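KLLA0E08119p (Kluyveromyces lactis, PDB 3VA7) probably carboxylates urea to urea-1-carboxylate using ATP, bicarbonate and a carrier biotin, this chain being the urea carboxylase part of a longer enzyme. Local coordinates at residues 329-334 against 361-366; 873-878 against 909-914; 1022-1027 against 1047-1052. All blocks are in the same frame, centred on the assembly; numbering follows the deposited sequence.

In the fold
The three contacts follow one another along the chain. Contact 1 belongs to the biotin carboxylation region, where helix 326-333 lies against strand 362-372 of an antiparallel sheet. Contacts 2 and 3 fall in the carboxyltransferase region of subdomains C and D. Contact 2 joins the ends of helices 859-875 and 901-912, and contact 3 pairs strands 1024-1028 and 1045-1049 of a mixed sheet, the Val1024 side chain lying about 9 Å from bound urea. Centre to centre, contacts 2 and 3 are about 38 Å apart, while contact 1 is about 62 Å from contact 2 and 53 Å from contact 3. The separation of the two regions is consistent with a carrier biotin moving between reaction centres.

Contact 1: 329-334 against 361-366; sequences TEMVTG and GASIEA
Met331 is the first residue of 329-334 to meet the strand, setting its CB 3.4 Å from Ser363 OG, with CG alongside. Bends at chi2 (-80°) and chi3 (97°) then turn the thioether away from Ser363, and the side chain packs on Ile417 and His419 of strand 412-420. Val332, next in line, points at the strand and does the deeper packing. Its CG1 branch lies 3.7 Å from Ser363 CB and also reaches over the backbone of Gly361 and Ala362; the Val332 side chain packs on Thr270 and Val359 as well. The helix ends after Thr333, whose OG1 bonds back to Thr329 O, and Gly334 leaves helical geometry with positive phi.

In this way the last turn of helix 326-333 lies on the antiparallel sheet of the biotin carboxylation region, with the two segment axes 7.5 Å apart and running nearly antiparallel, at 160°. Ser363 turns CB and an OG already hydrogen-bonded to Val418 O toward Met331 and Val332. Between these two segments the contact is therefore van der Waals packing; the polar ties of the helix are made to other parts of the domain, by Glu330 to Arg45 and Arg394.

Contact 2: 873-878 against 909-914; sequences ERHQTV and IAYESE
With chi1 of -70° in His875 and -55° in Tyr911, each ring swings anti to its own carbonyl carbon, and the two rings come together as an offset stack. The stack joins the C-terminal ends of helices 859-875 and 901-912, the two helices that accompany an antiparallel five-stranded sheet in the carboxyltransferase region of subdomains C and D. The side chains slide past each other in opposite directions, so the overlap is partial: Tyr911 CE2 sits over the centre of the imidazole, 3.3 Å from His875 CG. The ring centroids are 4.1 Å apart, and the planes are inclined by 25°.

Glu914 closes the edge of the imidazole. Its chain is extended beyond CG and delivers OE1 to His875 NE2 at 2.5 Å, where the N-H meets the syn lone pair of the carboxylate and the oxygen lies in the ring plane. Stack and bond together fix the rotation of the imidazole, and the neighbouring carboxylate would tend to favour its protonated form. Glu914 OE1 also lies at the edge of the Arg874 guanidinium, in the plane of that group, and Arg874 NH1 forms a longer salt bridge to it of 3.4 Å, the guanidinium and carboxylate standing almost perpendicular.

The chain leaves the helical path at Gln876, with positive phi, and Thr877 reaches the phenol end of Tyr911. Tyr911 also rests on Gln871 and Val872 of helix 859-875. At the phenol end, Thr877 OG1 and Tyr911 OH share a hydrogen bond of 2.6 Å.

Contact 3: 1022-1027 against 1047-1052; sequences RGVVGI and VGRTIT
Val1025 and Gly1048 form an antiparallel hydrogen-bonded pair at the centre of this contact, where Val1025 N donates to Gly1048 O at 2.6 Å. Val1047 N returns to Val1025 O at 3.1 Å. Farther along, Thr1050 N donates to Gly1023 O at 2.8 Å, and its hydroxyl adds only a weak second bond to the same oxygen. Val1024 and Arg1049 make up the intervening non-hydrogen-bonded pair.

CA-H...O contacts accompany these bonds, Val1024 CA with Gly1048 O and Arg1049 CA with Gly1023 O. Beyond the paired strands, a water bridges the segments, donating to Arg1022 O at 2.8 Å and to Thr1050 O at 2.7 Å.

Apolar packing gathers round Val1047, whose CG1 meets Val1025 CG1 at 3.9 Å while CG2 touches Ile1027 CG1 at 4.1 Å. Leu979 of helix 972-979 also packs on this valine.

The arginines contribute their aliphatic stems here and place their charges beyond the contact. With CG anti to the backbone N (chi1 -173°), Arg1049 lays its CG and CD along Gly1023 and the carbonyl of Arg1022, and its guanidinium forms salt bridges with Asp936 and Glu1087. Arg1022 passes across the methyl of Thr1052 on the way to Asp1094.

The pairing joins strands 1024-1028 and 1045-1049 in the mixed sheet of subdomains C and D. The chain between them supplies Cys1033, Tyr1035, Gly1042, Gly1043 and Tyr1044 to the pocket in which urea is bound, so this antiparallel pair frames the connection that contributes much of the urea pocket, which Asp991 and Val992 complete.

Contact 1: 329-334 against 361-366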
ATOM      1  N   THR A 329      28.802 -23.187  -8.957  1.00 31.98           N
ATOM      2  CA  THR A 329      29.937 -23.599  -9.776  1.00 31.76           C
ATOM      3  C   THR A 329      30.769 -22.380 -10.211  1.00 31.28           C
ATOM      4  O   THR A 329      32.033 -22.389 -10.148  1.00 31.30           O
ATOM      5  CB  THR A 329      29.423 -24.429 -11.001  1.00 32.06           C
ATOM      6  OG1 THR A 329      28.715 -25.588 -10.524  1.00 33.86           O
ATOM      7  CG2 THR A 329      30.541 -24.891 -11.868  1.00 30.71           C
ATOM      8  N   GLU A 330      30.077 -21.325 -10.634  1.00 31.10           N
ATOM      9  CA  GLU A 330      30.778 -20.081 -11.061  1.00 31.58           C
ATOM     10  C   GLU A 330      31.551 -19.408  -9.890  1.00 31.67           C
ATOM     11  O   GLU A 330      32.553 -18.735 -10.097  1.00 30.12           O
ATOM     12  CB  GLU A 330      29.817 -19.083 -11.731  1.00 31.18           C
ATOM     13  CG  GLU A 330      29.243 -19.564 -13.057  1.00 30.77           C
ATOM     14  CD  GLU A 330      28.367 -18.531 -13.782  1.00 33.33           C
ATOM     15  OE1 GLU A 330      27.978 -17.508 -13.145  1.00 33.22           O
ATOM     16  OE2 GLU A 330      28.077 -18.726 -15.004  1.00 33.59           O
ATOM     17  N   MET A 331      31.092 -19.626  -8.663  1.00 31.97           N
ATOM     18  CA  MET A 331      31.703 -18.931  -7.570  1.00 33.30           C
ATOM     19  C   MET A 331      33.003 -19.663  -7.355  1.00 32.72           C
ATOM     20  O   MET A 331      34.062 -19.019  -7.218  1.00 33.45           O
ATOM     21  CB  MET A 331      30.842 -18.961  -6.283  1.00 34.36           C
ATOM     22  CG  MET A 331      29.597 -18.103  -6.300  1.00 39.14           C
ATOM     23  SD  MET A 331      29.942 -16.354  -5.972  1.00 52.06           S
ATOM     24  CE  MET A 331      29.986 -15.887  -7.717  1.00 45.57           C
ATOM     25  N   VAL A 332      32.945 -20.995  -7.302  1.00 30.97           N
ATOM     26  CA  VAL A 332      34.167 -21.726  -6.927  1.00 30.23           C
ATOM     27  C   VAL A 332      35.274 -21.822  -8.012  1.00 30.52           C
ATOM     28  O   VAL A 332      36.430 -22.111  -7.687  1.00 31.30           O
ATOM     29  CB  VAL A 332      33.888 -23.066  -6.281  1.00 29.67           C
ATOM     30  CG1 VAL A 332      32.892 -22.864  -5.178  1.00 26.24           C
ATOM     31  CG2 VAL A 332      33.367 -24.060  -7.304  1.00 29.88           C
ATOM     32  N   THR A 333      34.943 -21.491  -9.263  1.00 29.52           N
ATOM     33  CA  THR A 333      35.892 -21.632 -10.382  1.00 28.81           C
ATOM     34  C   THR A 333      36.250 -20.260 -11.006  1.00 28.20           C
ATOM     35  O   THR A 333      37.314 -20.085 -11.581  1.00 26.94           O
ATOM     36  CB  THR A 333      35.288 -22.591 -11.444  1.00 29.10           C
ATOM     37  OG1 THR A 333      34.108 -22.023 -12.013  1.00 30.24           O
ATOM     38  CG2 THR A 333      34.860 -23.922 -10.790  1.00 28.18           C
ATOM     39  N   GLY A 334      35.356 -19.274 -10.838  1.00 27.84           N
ATOM     40  CA  GLY A 334      35.511 -17.941 -11.400  1.00 26.33           C
ATOM     41  C   GLY A 334      35.164 -17.935 -12.871  1.00 27.34           C
ATOM     42  O   GLY A 334      35.540 -17.003 -13.590  1.00 27.66           O
ATOM     43  N   GLY A 361      37.415 -22.691  -2.473  1.00 44.73           N
ATOM     44  CA  GLY A 361      36.417 -22.500  -1.424  1.00 42.38           C
ATOM     45  C   GLY A 361      35.181 -23.344  -1.595  1.00 41.55           C
ATOM     46  O   GLY A 361      35.220 -24.394  -2.233  1.00 41.45           O
ATOM     47  N   ALA A 362      34.073 -22.885  -1.012  1.00 40.45           N
ATOM     48  CA  ALA A 362      32.799 -23.587  -1.121  1.00 40.23           C
ATOM     49  C   ALA A 362      31.701 -22.558  -1.300  1.00 40.03           C
ATOM     50  O   ALA A 362      31.855 -21.411  -0.877  1.00 41.02           O
ATOM     51  CB  ALA A 362      32.518 -24.466   0.110  1.00 39.78           C
ATOM     52  N   SER A 363      30.599 -22.964  -1.928  1.00 38.57           N
ATOM     53  CA  SER A 363      29.599 -22.003  -2.295  1.00 37.51           C
ATOM     54  C   SER A 363      28.248 -22.626  -2.223  1.00 36.91           C
ATOM     55  O   SER A 363      28.098 -23.800  -2.526  1.00 36.97           O
ATOM     56  CB  SER A 363      29.866 -21.422  -3.688  1.00 37.77           C
ATOM     57  OG  SER A 363      28.769 -20.688  -4.158  1.00 35.97           O
ATOM     58  N   ILE A 364      27.278 -21.836  -1.756  1.00 36.18           N
ATOM     59  CA  ILE A 364      25.917 -22.312  -1.604  1.00 34.59           C
ATOM     60  C   ILE A 364      24.832 -21.313  -2.030  1.00 33.35           C
ATOM     61  O   ILE A 364      25.029 -20.094  -2.008  1.00 32.69           O
ATOM     62  CB  ILE A 364      25.634 -23.045  -0.232  1.00 35.43           C
ATOM     63  CG1 ILE A 364      24.259 -22.682   0.251  1.00 35.44           C
ATOM     64  CG2 ILE A 364      26.789 -22.975   0.910  1.00 34.21           C
ATOM     65  CD1 ILE A 364      23.324 -23.815   0.033  1.00 40.44           C
ATOM     66  N   GLU A 365      23.715 -21.865  -2.480  1.00 32.49           N
ATOM     67  CA  GLU A 365      22.647 -21.116  -3.128  1.00 32.68           C
ATOM     68  C   GLU A 365      21.331 -21.475  -2.447  1.00 32.81           C
ATOM     69  O   GLU A 365      21.085 -22.643  -2.179  1.00 33.54           O
ATOM     70  CB  GLU A 365      22.542 -21.473  -4.622  1.00 31.79           C
ATOM     71  CG  GLU A 365      21.312 -20.884  -5.264  1.00 33.24           C
ATOM     72  CD  GLU A 365      21.216 -21.122  -6.759  1.00 36.20           C
ATOM     73  OE1 GLU A 365      21.568 -20.195  -7.523  1.00 36.98           O
ATOM     74  OE2 GLU A 365      20.765 -22.210  -7.176  1.00 34.37           O
ATOM     75  N   ALA A 366      20.499 -20.477  -2.173  1.00 32.44           N
ATOM     76  CA  ALA A 366      19.148 -20.702  -1.667  1.00 32.39           C
ATOM     77  C   ALA A 366      18.176 -20.056  -2.650  1.00 32.53           C
ATOM     78  O   ALA A 366      18.437 -18.967  -3.208  1.00 32.03           O
ATOM     79  CB  ALA A 366      18.978 -20.086  -0.244  1.00 31.36           C
TER

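Contact 2: 873-878 against 909-914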
ATOM      1  N   GLU A 873      11.171  28.637  12.125  1.00 31.21           N
ATOM      2  CA  GLU A 873      12.377  27.817  12.014  1.00 32.78           C
ATOM      3  C   GLU A 873      13.594  28.565  12.521  1.00 32.50           C
ATOM      4  O   GLU A 873      14.505  27.990  13.115  1.00 33.93           O
ATOM      5  CB  GLU A 873      12.620  27.309  10.586  1.00 33.67           C
ATOM      6  CG  GLU A 873      11.654  26.179  10.116  1.00 40.65           C
ATOM      7  CD  GLU A 873      11.791  25.921   8.600  1.00 52.62           C
ATOM      8  OE1 GLU A 873      11.214  26.706   7.775  1.00 57.38           O
ATOM      9  OE2 GLU A 873      12.482  24.935   8.220  1.00 56.31           O
ATOM     10  N   ARG A 874      13.597  29.858  12.257  1.00 32.36           N
ATOM     11  CA  ARG A 874      14.639  30.766  12.610  1.00 31.35           C
ATOM     12  C   ARG A 874      14.742  30.906  14.138  1.00 31.48           C
ATOM     13  O   ARG A 874      15.833  30.924  14.678  1.00 31.17           O
ATOM     14  CB  ARG A 874      14.244  32.086  12.029  1.00 31.23           C
ATOM     15  CG  ARG A 874      15.379  33.014  11.617  1.00 31.90           C
ATOM     16  CD  ARG A 874      14.763  34.360  11.240  1.00 30.80           C
ATOM     17  NE  ARG A 874      15.662  35.410  11.636  1.00 35.93           N
ATOM     18  CZ  ARG A 874      15.365  36.411  12.466  1.00 38.66           C
ATOM     19  NH1 ARG A 874      14.136  36.592  13.015  1.00 34.26           N
ATOM     20  NH2 ARG A 874      16.334  37.272  12.713  1.00 39.23           N
ATOM     21  N   HIS A 875      13.618  31.019  14.835  1.00 30.61           N
ATOM     22  CA  HIS A 875      13.668  31.062  16.282  1.00 30.50           C
ATOM     23  C   HIS A 875      13.823  29.685  16.857  1.00 31.19           C
ATOM     24  O   HIS A 875      14.000  29.546  18.049  1.00 31.72           O
ATOM     25  CB  HIS A 875      12.402  31.663  16.846  1.00 30.21           C
ATOM     26  CG  HIS A 875      12.291  33.112  16.563  1.00 29.48           C
ATOM     27  ND1 HIS A 875      12.655  34.078  17.480  1.00 27.64           N
ATOM     28  CD2 HIS A 875      11.910  33.766  15.447  1.00 26.76           C
ATOM     29  CE1 HIS A 875      12.476  35.265  16.936  1.00 29.15           C
ATOM     30  NE2 HIS A 875      12.001  35.107  15.716  1.00 26.08           N
ATOM     31  N   GLN A 876      13.704  28.655  16.026  1.00 31.79           N
ATOM     32  CA  GLN A 876      13.864  27.289  16.500  1.00 32.14           C
ATOM     33  C   GLN A 876      12.924  27.057  17.701  1.00 31.30           C
ATOM     34  O   GLN A 876      13.252  26.332  18.607  1.00 30.95           O
ATOM     35  CB  GLN A 876      15.333  27.011  16.899  1.00 33.15           C
ATOM     36  CG  GLN A 876      16.403  27.284  15.839  1.00 37.83           C
ATOM     37  CD  GLN A 876      17.871  27.209  16.410  1.00 47.35           C
ATOM     38  OE1 GLN A 876      18.263  27.920  17.397  1.00 50.05           O
ATOM     39  NE2 GLN A 876      18.678  26.345  15.787  1.00 46.06           N
ATOM     40  N   THR A 877      11.736  27.640  17.672  1.00 30.25           N
ATOM     41  CA  THR A 877      10.878  27.573  18.805  1.00 29.86           C
ATOM     42  C   THR A 877      10.734  26.194  19.369  1.00 29.97           C
ATOM     43  O   THR A 877      10.386  25.309  18.641  1.00 31.75           O
ATOM     44  CB  THR A 877       9.438  28.020  18.455  1.00 30.59           C
ATOM     45  OG1 THR A 877       9.455  29.242  17.713  1.00 26.88           O
ATOM     46  CG2 THR A 877       8.586  28.162  19.772  1.00 30.00           C
ATOM     47  N   VAL A 878      10.931  26.014  20.673  1.00 30.08           N
ATOM     48  CA  VAL A 878      10.603  24.747  21.343  1.00 29.32           C
ATOM     49  C   VAL A 878       9.080  24.515  21.462  1.00 28.81           C
ATOM     50  O   VAL A 878       8.292  25.439  21.736  1.00 29.26           O
ATOM     51  CB  VAL A 878      11.320  24.681  22.750  1.00 29.83           C
ATOM     52  CG1 VAL A 878      10.749  23.579  23.691  1.00 26.65           C
ATOM     53  CG2 VAL A 878      12.795  24.479  22.554  1.00 28.90           C
ATOM     54  N   ILE A 909       2.078  35.926  17.641  1.00 27.08           N
ATOM     55  CA  ILE A 909       1.736  37.328  17.440  1.00 28.73           C
ATOM     56  C   ILE A 909       3.037  38.087  17.218  1.00 29.68           C
ATOM     57  O   ILE A 909       3.087  39.035  16.444  1.00 30.15           O
ATOM     58  CB  ILE A 909       1.183  37.985  18.702  1.00 30.09           C
ATOM     59  CG1 ILE A 909      -0.071  37.281  19.268  1.00 29.86           C
ATOM     60  CG2 ILE A 909       1.071  39.528  18.516  1.00 29.37           C
ATOM     61  CD1 ILE A 909      -1.144  37.202  18.394  1.00 29.19           C
ATOM     62  N   ALA A 910       4.098  37.658  17.896  1.00 30.36           N
ATOM     63  CA  ALA A 910       5.316  38.417  17.893  1.00 31.31           C
ATOM     64  C   ALA A 910       6.166  38.120  16.690  1.00 32.18           C
ATOM     65  O   ALA A 910       6.649  39.067  16.033  1.00 31.93           O
ATOM     66  CB  ALA A 910       6.091  38.219  19.186  1.00 31.84           C
ATOM     67  N   TYR A 911       6.358  36.833  16.372  1.00 33.18           N
ATOM     68  CA  TYR A 911       7.091  36.515  15.136  1.00 33.95           C
ATOM     69  C   TYR A 911       6.337  37.137  13.941  1.00 35.10           C
ATOM     70  O   TYR A 911       6.941  37.404  12.884  1.00 34.84           O
ATOM     71  CB  TYR A 911       7.188  35.016  14.868  1.00 34.07           C
ATOM     72  CG  TYR A 911       7.778  34.134  15.946  1.00 34.15           C
ATOM     73  CD1 TYR A 911       7.376  32.800  16.040  1.00 31.25           C
ATOM     74  CD2 TYR A 911       8.754  34.613  16.848  1.00 31.63           C
ATOM     75  CE1 TYR A 911       7.879  31.994  16.962  1.00 30.76           C
ATOM     76  CE2 TYR A 911       9.265  33.798  17.799  1.00 31.93           C
ATOM     77  CZ  TYR A 911       8.820  32.474  17.862  1.00 32.49           C
ATOM     78  OH  TYR A 911       9.284  31.618  18.831  1.00 30.76           O
ATOM     79  N   GLU A 912       5.020  37.347  14.096  1.00 34.89           N
ATOM     80  CA  GLU A 912       4.245  37.871  12.981  1.00 35.07           C
ATOM     81  C   GLU A 912       4.752  39.219  12.530  1.00 34.75           C
ATOM     82  O   GLU A 912       4.702  39.503  11.334  1.00 35.68           O
ATOM     83  CB  GLU A 912       2.762  37.979  13.311  1.00 35.65           C
ATOM     84  CG  GLU A 912       1.911  38.608  12.195  1.00 37.25           C
ATOM     85  CD  GLU A 912       1.704  37.717  10.970  1.00 37.01           C
ATOM     86  OE1 GLU A 912       1.799  36.501  11.072  1.00 37.63           O
ATOM     87  OE2 GLU A 912       1.413  38.243   9.889  1.00 40.79           O
ATOM     88  N   SER A 913       5.249  40.045  13.465  1.00 33.39           N
ATOM     89  CA  SER A 913       5.763  41.389  13.115  1.00 31.09           C
ATOM     90  C   SER A 913       7.171  41.326  12.538  1.00 30.70           C
ATOM     91  O   SER A 913       7.696  42.344  12.086  1.00 30.35           O
ATOM     92  CB  SER A 913       5.722  42.318  14.311  1.00 30.76           C
ATOM     93  OG  SER A 913       6.671  41.917  15.312  1.00 32.23           O
ATOM     94  N   GLU A 914       7.790  40.143  12.545  1.00 29.54           N
ATOM     95  CA  GLU A 914       9.119  40.021  12.026  1.00 30.01           C
ATOM     96  C   GLU A 914       9.132  39.648  10.566  1.00 31.39           C
ATOM     97  O   GLU A 914      10.189  39.637   9.935  1.00 32.10           O
ATOM     98  CB  GLU A 914       9.936  39.005  12.844  1.00 30.07           C
ATOM     99  CG  GLU A 914      10.194  39.465  14.278  1.00 29.43           C
ATOM    100  CD  GLU A 914      10.649  38.361  15.253  1.00 34.91           C
ATOM    101  OE1 GLU A 914      11.335  37.378  14.807  1.00 31.60           O
ATOM    102  OE2 GLU A 914      10.329  38.526  16.491  1.00 36.98           O
TER

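Contact 3: 1022-1027 against 1047-1052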
ATOM      1  N   ARG A1022      -9.451   7.126  -7.839  1.00 24.96           N
ATOM      2  CA  ARG A1022      -8.052   7.610  -7.891  1.00 24.89           C
ATOM      3  C   ARG A1022      -7.761   8.418  -9.159  1.00 24.17           C
ATOM      4  O   ARG A1022      -8.049   7.982 -10.273  1.00 24.76           O
ATOM      5  CB  ARG A1022      -7.144   6.379  -7.817  1.00 25.88           C
ATOM      6  CG  ARG A1022      -5.644   6.553  -8.046  1.00 27.85           C
ATOM      7  CD  ARG A1022      -4.880   5.484  -7.304  1.00 27.77           C
ATOM      8  NE  ARG A1022      -3.738   4.911  -8.046  1.00 35.64           N
ATOM      9  CZ  ARG A1022      -3.842   4.133  -9.115  1.00 37.58           C
ATOM     10  NH1 ARG A1022      -5.037   3.857  -9.595  1.00 44.83           N
ATOM     11  NH2 ARG A1022      -2.773   3.629  -9.707  1.00 38.05           N
ATOM     12  N   GLY A1023      -7.204   9.606  -8.992  1.00 23.82           N
ATOM     13  CA  GLY A1023      -6.820  10.458 -10.116  1.00 22.03           C
ATOM     14  C   GLY A1023      -7.899  11.406 -10.603  1.00 21.46           C
ATOM     15  O   GLY A1023      -7.625  12.275 -11.436  1.00 21.00           O
ATOM     16  N   VAL A1024      -9.120  11.258 -10.088  1.00 21.29           N
ATOM     17  CA  VAL A1024     -10.211  12.201 -10.423  1.00 21.28           C
ATOM     18  C   VAL A1024      -9.809  13.666 -10.162  1.00 21.83           C
ATOM     19  O   VAL A1024      -9.185  13.971  -9.142  1.00 22.85           O
ATOM     20  CB  VAL A1024     -11.484  11.837  -9.665  1.00 21.54           C
ATOM     21  CG1 VAL A1024     -12.472  12.962  -9.678  1.00 20.76           C
ATOM     22  CG2 VAL A1024     -12.119  10.560 -10.274  1.00 22.03           C
ATOM     23  N   VAL A1025     -10.107  14.560 -11.098  1.00 21.12           N
ATOM     24  CA  VAL A1025      -9.839  15.951 -10.919  1.00 20.46           C
ATOM     25  C   VAL A1025     -11.109  16.676 -10.508  1.00 23.07           C
ATOM     26  O   VAL A1025     -12.214  16.446 -11.114  1.00 25.37           O
ATOM     27  CB  VAL A1025      -9.291  16.530 -12.216  1.00 21.28           C
ATOM     28  CG1 VAL A1025      -9.265  18.082 -12.222  1.00 15.73           C
ATOM     29  CG2 VAL A1025      -7.884  15.915 -12.520  1.00 19.57           C
ATOM     30  N   GLY A1026     -10.999  17.535  -9.488  1.00 22.83           N
ATOM     31  CA  GLY A1026     -12.148  18.245  -9.030  1.00 23.71           C
ATOM     32  C   GLY A1026     -12.070  19.761  -9.050  1.00 25.37           C
ATOM     33  O   GLY A1026     -10.967  20.359  -9.152  1.00 24.74           O
ATOM     34  N   ILE A1027     -13.257  20.384  -8.941  1.00 25.75           N
ATOM     35  CA  ILE A1027     -13.358  21.822  -8.855  1.00 26.70           C
ATOM     36  C   ILE A1027     -14.305  22.116  -7.745  1.00 27.94           C
ATOM     37  O   ILE A1027     -15.454  21.695  -7.752  1.00 26.67           O
ATOM     38  CB  ILE A1027     -13.765  22.515 -10.179  1.00 26.67           C
ATOM     39  CG1 ILE A1027     -12.842  22.082 -11.320  1.00 27.59           C
ATOM     40  CG2 ILE A1027     -13.746  24.035 -10.053  1.00 24.11           C
ATOM     41  CD1 ILE A1027     -11.564  22.928 -11.475  1.00 26.16           C
ATOM     42  N   VAL A1047     -14.838  16.444 -12.812  1.00 24.39           N
ATOM     43  CA  VAL A1047     -14.638  17.075 -14.099  1.00 23.18           C
ATOM     44  C   VAL A1047     -13.851  16.125 -15.019  1.00 24.40           C
ATOM     45  O   VAL A1047     -14.004  16.165 -16.236  1.00 25.94           O
ATOM     46  CB  VAL A1047     -13.958  18.381 -13.725  1.00 23.85           C
ATOM     47  CG1 VAL A1047     -12.531  18.593 -14.230  1.00 21.40           C
ATOM     48  CG2 VAL A1047     -14.897  19.508 -13.745  1.00 25.10           C
ATOM     49  N   GLY A1048     -13.057  15.209 -14.466  1.00 23.43           N
ATOM     50  CA  GLY A1048     -12.258  14.346 -15.324  1.00 23.01           C
ATOM     51  C   GLY A1048     -11.189  13.635 -14.534  1.00 23.47           C
ATOM     52  O   GLY A1048     -11.216  13.663 -13.287  1.00 24.57           O
ATOM     53  N   ARG A1049     -10.250  12.979 -15.209  1.00 22.82           N
ATOM     54  CA  ARG A1049      -9.282  12.206 -14.459  1.00 22.35           C
ATOM     55  C   ARG A1049      -7.874  12.248 -15.048  1.00 23.02           C
ATOM     56  O   ARG A1049      -7.715  12.166 -16.258  1.00 22.98           O
ATOM     57  CB  ARG A1049      -9.802  10.785 -14.274  1.00 21.72           C
ATOM     58  CG  ARG A1049      -9.004   9.899 -13.388  1.00 21.39           C
ATOM     59  CD  ARG A1049      -9.670   8.495 -13.231  1.00 25.31           C
ATOM     60  NE  ARG A1049     -10.269   7.969 -14.455  1.00 26.56           N
ATOM     61  CZ  ARG A1049      -9.914   6.830 -15.054  1.00 28.39           C
ATOM     62  NH1 ARG A1049      -8.997   6.036 -14.522  1.00 27.09           N
ATOM     63  NH2 ARG A1049     -10.523   6.463 -16.173  1.00 27.59           N
ATOM     64  N   THR A1050      -6.880  12.423 -14.163  1.00 23.42           N
ATOM     65  CA  THR A1050      -5.443  12.284 -14.442  1.00 23.75           C
ATOM     66  C   THR A1050      -4.892  11.054 -13.744  1.00 24.20           C
ATOM     67  O   THR A1050      -5.633  10.109 -13.397  1.00 24.66           O
ATOM     68  CB  THR A1050      -4.579  13.344 -13.727  1.00 24.44           C
ATOM     69  OG1 THR A1050      -5.379  14.315 -13.025  1.00 26.26           O
ATOM     70  CG2 THR A1050      -3.510  13.940 -14.635  1.00 22.22           C
ATOM     71  N   ILE A1051      -3.571  11.101 -13.531  1.00 23.71           N
ATOM     72  CA  ILE A1051      -2.832  10.133 -12.744  1.00 23.43           C
ATOM     73  C   ILE A1051      -2.621  10.707 -11.332  1.00 24.22           C
ATOM     74  O   ILE A1051      -2.424  11.926 -11.163  1.00 24.70           O
ATOM     75  CB  ILE A1051      -1.398   9.867 -13.320  1.00 23.53           C
ATOM     76  CG1 ILE A1051      -0.553  11.172 -13.299  1.00 22.05           C
ATOM     77  CG2 ILE A1051      -1.472   9.169 -14.638  1.00 21.02           C
ATOM     78  CD1 ILE A1051       0.794  11.115 -13.896  1.00 20.17           C
ATOM     79  N   THR A1052      -2.580   9.813 -10.346  1.00 23.72           N
ATOM     80  CA  THR A1052      -2.318  10.189  -8.966  1.00 22.87           C
ATOM     81  C   THR A1052      -1.007  10.905  -8.835  1.00 22.84           C
ATOM     82  O   THR A1052      -0.015  10.515  -9.439  1.00 23.13           O
ATOM     83  CB  THR A1052      -2.279   8.948  -8.018  1.00 22.53           C
ATOM     84  OG1 THR A1052      -2.110   9.411  -6.667  1.00 21.66           O
ATOM     85  CG2 THR A1052      -1.181   8.002  -8.402  1.00 18.00           C
TER
HETATM   86  O   HOH W   1      -5.874   7.864 -11.986  1.00 35.16           O